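Local structure of aminopeptidase C (Lactobacillus rhamnosus, 4K7C) at residues A[57-61]-A[393-397]; A[52-58]-A[369-373]. The protein probably removes amino acids from the N-termini of peptides, acting as a cysteine aminopeptidase of the papain-like C1 family. Residues are numbered along the deposited sequence.

Contact 1: residues A[57-61]-A[393-397]; sequences DTGAV and EKGYF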
loop_
_atom_site.group_PDB
_atom_site.type_symbol
_atom_site.label_atom_id
_atom_site.label_comp_id
_atom_site.label_asym_id
_atom_site.label_seq_id
_atom_site.Cartn_x
_atom_site.Cartn_y
_atom_site.Cartn_z
ATOM N N ASP A 57 -29.899 20.606 -6.408
ATOM C CA ASP A 57 -29.080 19.725 -7.223
ATOM C C ASP A 57 -27.719 20.432 -7.426
ATOM O O ASP A 57 -27.620 21.407 -8.194
ATOM C CB ASP A 57 -29.851 19.481 -8.506
ATOM C CG ASP A 57 -29.092 18.620 -9.484
ATOM O OD1 ASP A 57 -28.009 18.073 -9.080
ATOM O OD2 ASP A 57 -29.584 18.507 -10.648
ATOM N N THR A 58 -26.673 20.023 -6.708
ATOM C CA THR A 58 -25.401 20.774 -6.693
ATOM C C THR A 58 -24.177 20.015 -7.207
ATOM O O THR A 58 -23.067 20.551 -7.241
ATOM C CB THR A 58 -25.106 21.341 -5.300
ATOM O OG1 THR A 58 -25.104 20.287 -4.325
ATOM C CG2 THR A 58 -26.132 22.459 -4.864
ATOM N N GLY A 59 -24.368 18.769 -7.625
ATOM C CA GLY A 59 -23.277 18.006 -8.260
ATOM C C GLY A 59 -22.061 17.724 -7.328
ATOM O O GLY A 59 -22.219 17.582 -6.111
ATOM N N ALA A 60 -20.897 17.530 -7.941
ATOM C CA ALA A 60 -19.752 16.996 -7.260
ATOM C C ALA A 60 -19.017 18.074 -6.481
ATOM O O ALA A 60 -19.001 19.279 -6.846
ATOM C CB ALA A 60 -18.810 16.269 -8.238
ATOM N N VAL A 61 -18.414 17.637 -5.355
ATOM C CA VAL A 61 -17.625 18.547 -4.509
ATOM C C VAL A 61 -16.220 18.896 -5.001
ATOM O O VAL A 61 -15.612 18.217 -5.870
ATOM C CB VAL A 61 -17.530 17.999 -3.046
ATOM C CG1 VAL A 61 -18.947 17.679 -2.472
ATOM C CG2 VAL A 61 -16.687 16.733 -2.978
ATOM N N GLU A 393 -20.851 11.629 2.407
ATOM C CA GLU A 393 -21.606 11.040 1.287
ATOM C C GLU A 393 -21.175 11.747 -0.014
ATOM O O GLU A 393 -21.684 12.779 -0.339
ATOM C CB GLU A 393 -23.098 11.193 1.580
ATOM C CG GLU A 393 -24.029 10.370 0.708
ATOM C CD GLU A 393 -23.830 8.850 0.902
ATOM O OE1 GLU A 393 -23.537 8.406 2.040
ATOM O OE2 GLU A 393 -23.948 8.123 -0.116
ATOM N N LYS A 394 -20.161 11.178 -0.688
ATOM C CA LYS A 394 -19.488 11.805 -1.826
ATOM C C LYS A 394 -19.075 13.229 -1.567
ATOM O O LYS A 394 -19.157 14.062 -2.429
ATOM C CB LYS A 394 -20.392 11.697 -3.031
ATOM C CG LYS A 394 -20.499 10.253 -3.490
ATOM C CD LYS A 394 -21.723 10.037 -4.309
ATOM C CE LYS A 394 -21.638 8.632 -4.893
ATOM N NZ LYS A 394 -22.821 8.351 -5.749
ATOM N N GLY A 395 -18.633 13.480 -0.361
ATOM C CA GLY A 395 -18.170 14.801 0.098
ATOM C C GLY A 395 -19.194 15.750 0.725
ATOM O O GLY A 395 -18.843 16.786 1.181
ATOM N N TYR A 396 -20.433 15.287 0.830
ATOM C CA TYR A 396 -21.491 15.988 1.531
ATOM C C TYR A 396 -21.666 15.483 2.968
ATOM O O TYR A 396 -21.555 14.263 3.268
ATOM C CB TYR A 396 -22.798 15.837 0.776
ATOM C CG TYR A 396 -22.853 16.652 -0.529
ATOM C CD1 TYR A 396 -23.393 17.916 -0.512
ATOM C CD2 TYR A 396 -22.283 16.179 -1.742
ATOM C CE1 TYR A 396 -23.421 18.685 -1.660
ATOM C CE2 TYR A 396 -22.288 16.911 -2.868
ATOM C CZ TYR A 396 -22.873 18.180 -2.859
ATOM O OH TYR A 396 -22.872 18.934 -4.029
ATOM N N PHE A 397 -21.917 16.432 3.842
ATOM C CA PHE A 397 -22.060 16.185 5.287
ATOM C C PHE A 397 -23.570 16.382 5.617
ATOM O O PHE A 397 -24.336 16.864 4.766
ATOM C CB PHE A 397 -21.175 17.146 6.052
ATOM C CG PHE A 397 -19.735 16.705 6.244
ATOM C CD1 PHE A 397 -19.063 15.999 5.310
ATOM C CD2 PHE A 397 -19.046 17.136 7.364
ATOM C CE1 PHE A 397 -17.737 15.623 5.496
ATOM C CE2 PHE A 397 -17.753 16.756 7.565
ATOM C CZ PHE A 397 -17.106 15.988 6.629
HETATM O O HOH W 1 -19.065 14.742 -5.001
#
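The hydroxyl of Tyr-396 ties the loop 57-61 to the start of strand 396-400. Tyr-396 OH donates to Gly-59 O at 2.6 Å, and this acceptor lies near the plane of the ring, at its edge. The same Tyr-396 OH is hydrogen-bonded to Thr-58 OG1, also at 2.6 Å. Thr-58 takes the p rotamer, and its CA-to-CB bond points toward the strand. A second link runs through water 1. It accepts from Val-61 N at 3.0 Å and donates to Lys-394 O at 2.7 Å, so both backbone groups are satisfied without touching. Ala-60, between these links, is held from elsewhere: its N bonds to Asp-91 and its O to Arg-80 of helix 70-87.

Residues 393-396 form a type I' turn. Glu-393 N donates to Tyr-396 O at 2.9 Å, and Tyr-396 N to Glu-393 O at 3.0 Å. Val-61 packs on this turn, with its CG1 3.5 Å from Tyr-396 CE2 and 3.7 Å from Gly-395 C. A side chain on Gly-395 would collide with Val-61. Lys-382 makes a cation-pi contact with the Tyr-396 ring.

The pattern is that of a type I' turn, closed by two backbone bonds, that leads into strand 396-400 of the papain-like sheet domain and holds the loop leading to helix 70-87.

Contact 2: residues A[52-58]-A[369-373]; sequences FSIELDT and TGVDL
Residues 52-58 run antiparallel to residues 369-373 of strand 364-374; only Ile-54 and Glu-55 of the first segment count as strand. Ile-54 faces Val-371 as a hydrogen-bonded pair (CA-CA 5.2 Å), and Glu-55 faces Gly-370 as a non-hydrogen-bonded pair (CA-CA 4.1 Å). The backbone kinks at Ser-53 (phi/psi -59/-31).

Three backbone bonds, each 2.9 Å, join the segments: Ile-54 N to Val-371 O, Val-371 N to Ile-54 O, and Leu-56 N to Thr-369 O. Side chains extend the pairing. Ser-53 N donates to Asp-372 OD1 (2.9 Å), and Leu-373 N to Ser-53 OG (2.8 Å, chi1 p). Water 2 donates to Leu-56 O (2.7 Å) and lies 2.8 Å from Thr-58 OG1 and 2.7 Å from Thr-369 OG1; Thr-58 OG1 also bonds to Tyr-396 OH.

Ile-54 (m, t) sets CD1 3.8 Å from Val-371 CG1 and 3.4 Å from Leu-373 CD1, beside helix 298-310. Glu-55 points to the other face and forms a salt bridge with Lys-382. Phe-52 O accepts from Arg-231 of a second subunit.

This is a short antiparallel strand added to the sheet of a papain-like fold.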
loop_
_atom_site.group_PDB
_atom_site.type_symbol
_atom_site.label_atom_id
_atom_site.label_comp_id
_atom_site.label_asym_id
_atom_site.label_seq_id
_atom_site.Cartn_x
_atom_site.Cartn_y
_atom_site.Cartn_z
ATOM N N PHE A 52 -33.478 14.567 2.470
ATOM C CA PHE A 52 -33.875 15.942 2.688
ATOM C C PHE A 52 -35.050 16.381 1.843
ATOM O O PHE A 52 -35.015 16.293 0.610
ATOM C CB PHE A 52 -32.708 16.885 2.405
ATOM C CG PHE A 52 -31.427 16.474 3.093
ATOM C CD1 PHE A 52 -31.155 16.927 4.368
ATOM C CD2 PHE A 52 -30.505 15.673 2.452
ATOM C CE1 PHE A 52 -30.010 16.526 5.051
ATOM C CE2 PHE A 52 -29.271 15.350 3.057
ATOM C CZ PHE A 52 -29.027 15.776 4.377
ATOM N N SER A 53 -36.109 16.797 2.513
ATOM C CA SER A 53 -37.340 17.228 1.813
ATOM C C SER A 53 -37.082 18.394 0.856
ATOM O O SER A 53 -37.723 18.461 -0.184
ATOM C CB SER A 53 -38.503 17.525 2.825
ATOM O OG SER A 53 -38.260 18.676 3.586
ATOM N N ILE A 54 -36.119 19.261 1.180
ATOM C CA ILE A 54 -35.671 20.343 0.262
ATOM C C ILE A 54 -34.233 20.043 -0.069
ATOM O O ILE A 54 -33.398 19.972 0.834
ATOM C CB ILE A 54 -35.713 21.706 0.972
ATOM C CG1 ILE A 54 -37.157 21.885 1.363
ATOM C CG2 ILE A 54 -35.133 22.791 0.020
ATOM C CD1 ILE A 54 -37.420 23.128 2.108
ATOM N N GLU A 55 -33.964 19.786 -1.329
ATOM C CA GLU A 55 -32.633 19.443 -1.746
ATOM C C GLU A 55 -32.284 20.068 -3.064
ATOM O O GLU A 55 -32.939 19.767 -4.083
ATOM C CB GLU A 55 -32.517 17.951 -1.847
ATOM C CG GLU A 55 -31.072 17.507 -2.020
ATOM C CD GLU A 55 -30.952 15.975 -1.996
ATOM O OE1 GLU A 55 -31.955 15.292 -2.288
ATOM O OE2 GLU A 55 -29.887 15.434 -1.685
ATOM N N LEU A 56 -31.240 20.881 -3.095
ATOM C CA LEU A 56 -30.772 21.470 -4.354
ATOM C C LEU A 56 -29.907 20.460 -5.101
ATOM O O LEU A 56 -29.203 19.621 -4.498
ATOM C CB LEU A 56 -29.943 22.748 -4.106
ATOM C CG LEU A 56 -30.605 23.753 -3.133
ATOM C CD1 LEU A 56 -29.764 24.995 -2.905
ATOM C CD2 LEU A 56 -31.989 24.110 -3.508
ATOM N N ASP A 57 -29.899 20.606 -6.408
ATOM C CA ASP A 57 -29.080 19.725 -7.223
ATOM C C ASP A 57 -27.719 20.432 -7.426
ATOM O O ASP A 57 -27.620 21.407 -8.194
ATOM C CB ASP A 57 -29.851 19.481 -8.506
ATOM C CG ASP A 57 -29.092 18.620 -9.484
ATOM O OD1 ASP A 57 -28.009 18.073 -9.080
ATOM O OD2 ASP A 57 -29.584 18.507 -10.648
ATOM N N THR A 58 -26.673 20.023 -6.708
ATOM C CA THR A 58 -25.401 20.774 -6.693
ATOM C C THR A 58 -24.177 20.015 -7.207
ATOM O O THR A 58 -23.067 20.551 -7.241
ATOM C CB THR A 58 -25.106 21.341 -5.300
ATOM O OG1 THR A 58 -25.104 20.287 -4.325
ATOM C CG2 THR A 58 -26.132 22.459 -4.864
ATOM N N THR A 369 -27.074 23.090 1.276
ATOM C CA THR A 369 -27.686 22.712 -0.028
ATOM C C THR A 369 -28.983 21.938 0.081
ATOM O O THR A 369 -29.525 21.499 -0.903
ATOM C CB THR A 369 -26.699 21.983 -0.956
ATOM O OG1 THR A 369 -26.491 20.637 -0.482
ATOM C CG2 THR A 369 -25.314 22.775 -1.084
ATOM N N GLY A 370 -29.545 21.913 1.277
ATOM C CA GLY A 370 -30.759 21.128 1.541
ATOM C C GLY A 370 -31.090 21.249 3.014
ATOM O O GLY A 370 -30.252 21.671 3.835
ATOM N N VAL A 371 -32.349 20.938 3.303
ATOM C CA VAL A 371 -32.921 20.914 4.668
ATOM C C VAL A 371 -34.092 20.007 4.659
ATOM O O VAL A 371 -34.837 20.006 3.688
ATOM C CB VAL A 371 -33.255 22.361 5.219
ATOM C CG1 VAL A 371 -34.396 23.027 4.430
ATOM C CG2 VAL A 371 -33.453 22.297 6.722
ATOM N N ASP A 372 -34.183 19.120 5.653
ATOM C CA ASP A 372 -35.299 18.212 5.820
ATOM C C ASP A 372 -36.213 18.933 6.781
ATOM O O ASP A 372 -35.861 19.225 7.979
ATOM C CB ASP A 372 -34.851 16.873 6.437
ATOM C CG ASP A 372 -35.850 15.761 6.222
ATOM O OD1 ASP A 372 -36.561 15.775 5.205
ATOM O OD2 ASP A 372 -35.867 14.821 7.052
ATOM N N LEU A 373 -37.438 19.104 6.280
ATOM C CA LEU A 373 -38.503 19.733 7.093
ATOM C C LEU A 373 -39.582 18.686 7.401
ATOM O O LEU A 373 -40.166 18.105 6.484
ATOM C CB LEU A 373 -39.131 20.870 6.260
ATOM C CG LEU A 373 -38.238 22.047 5.922
ATOM C CD1 LEU A 373 -39.104 23.044 5.111
ATOM C CD2 LEU A 373 -37.619 22.728 7.115
HETATM O O HOH W 2 -27.207 19.290 -2.744
#

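Contacts 1 and 2 are successive attachments of one piece of chain, residues 52-61, to one sheet. Their centres lie about 12 Å apart. Thr-58 belongs to both: its OG1 meets water 2 in contact 2 and Tyr-396 OH in contact 1. The far segments also touch, with Tyr-396 CE1 3.8 Å from Thr-369 OG1. Lys-382 serves both, through its salt bridge to Glu-55 and its cation-pi contact with Tyr-396. Contact 2 borders a second subunit, whereas contact 1 is met by no other chain. From contact 1 the chain continues to helix 70-87. In papain-like peptidases the corresponding helix carries the catalytic cysteine at its start.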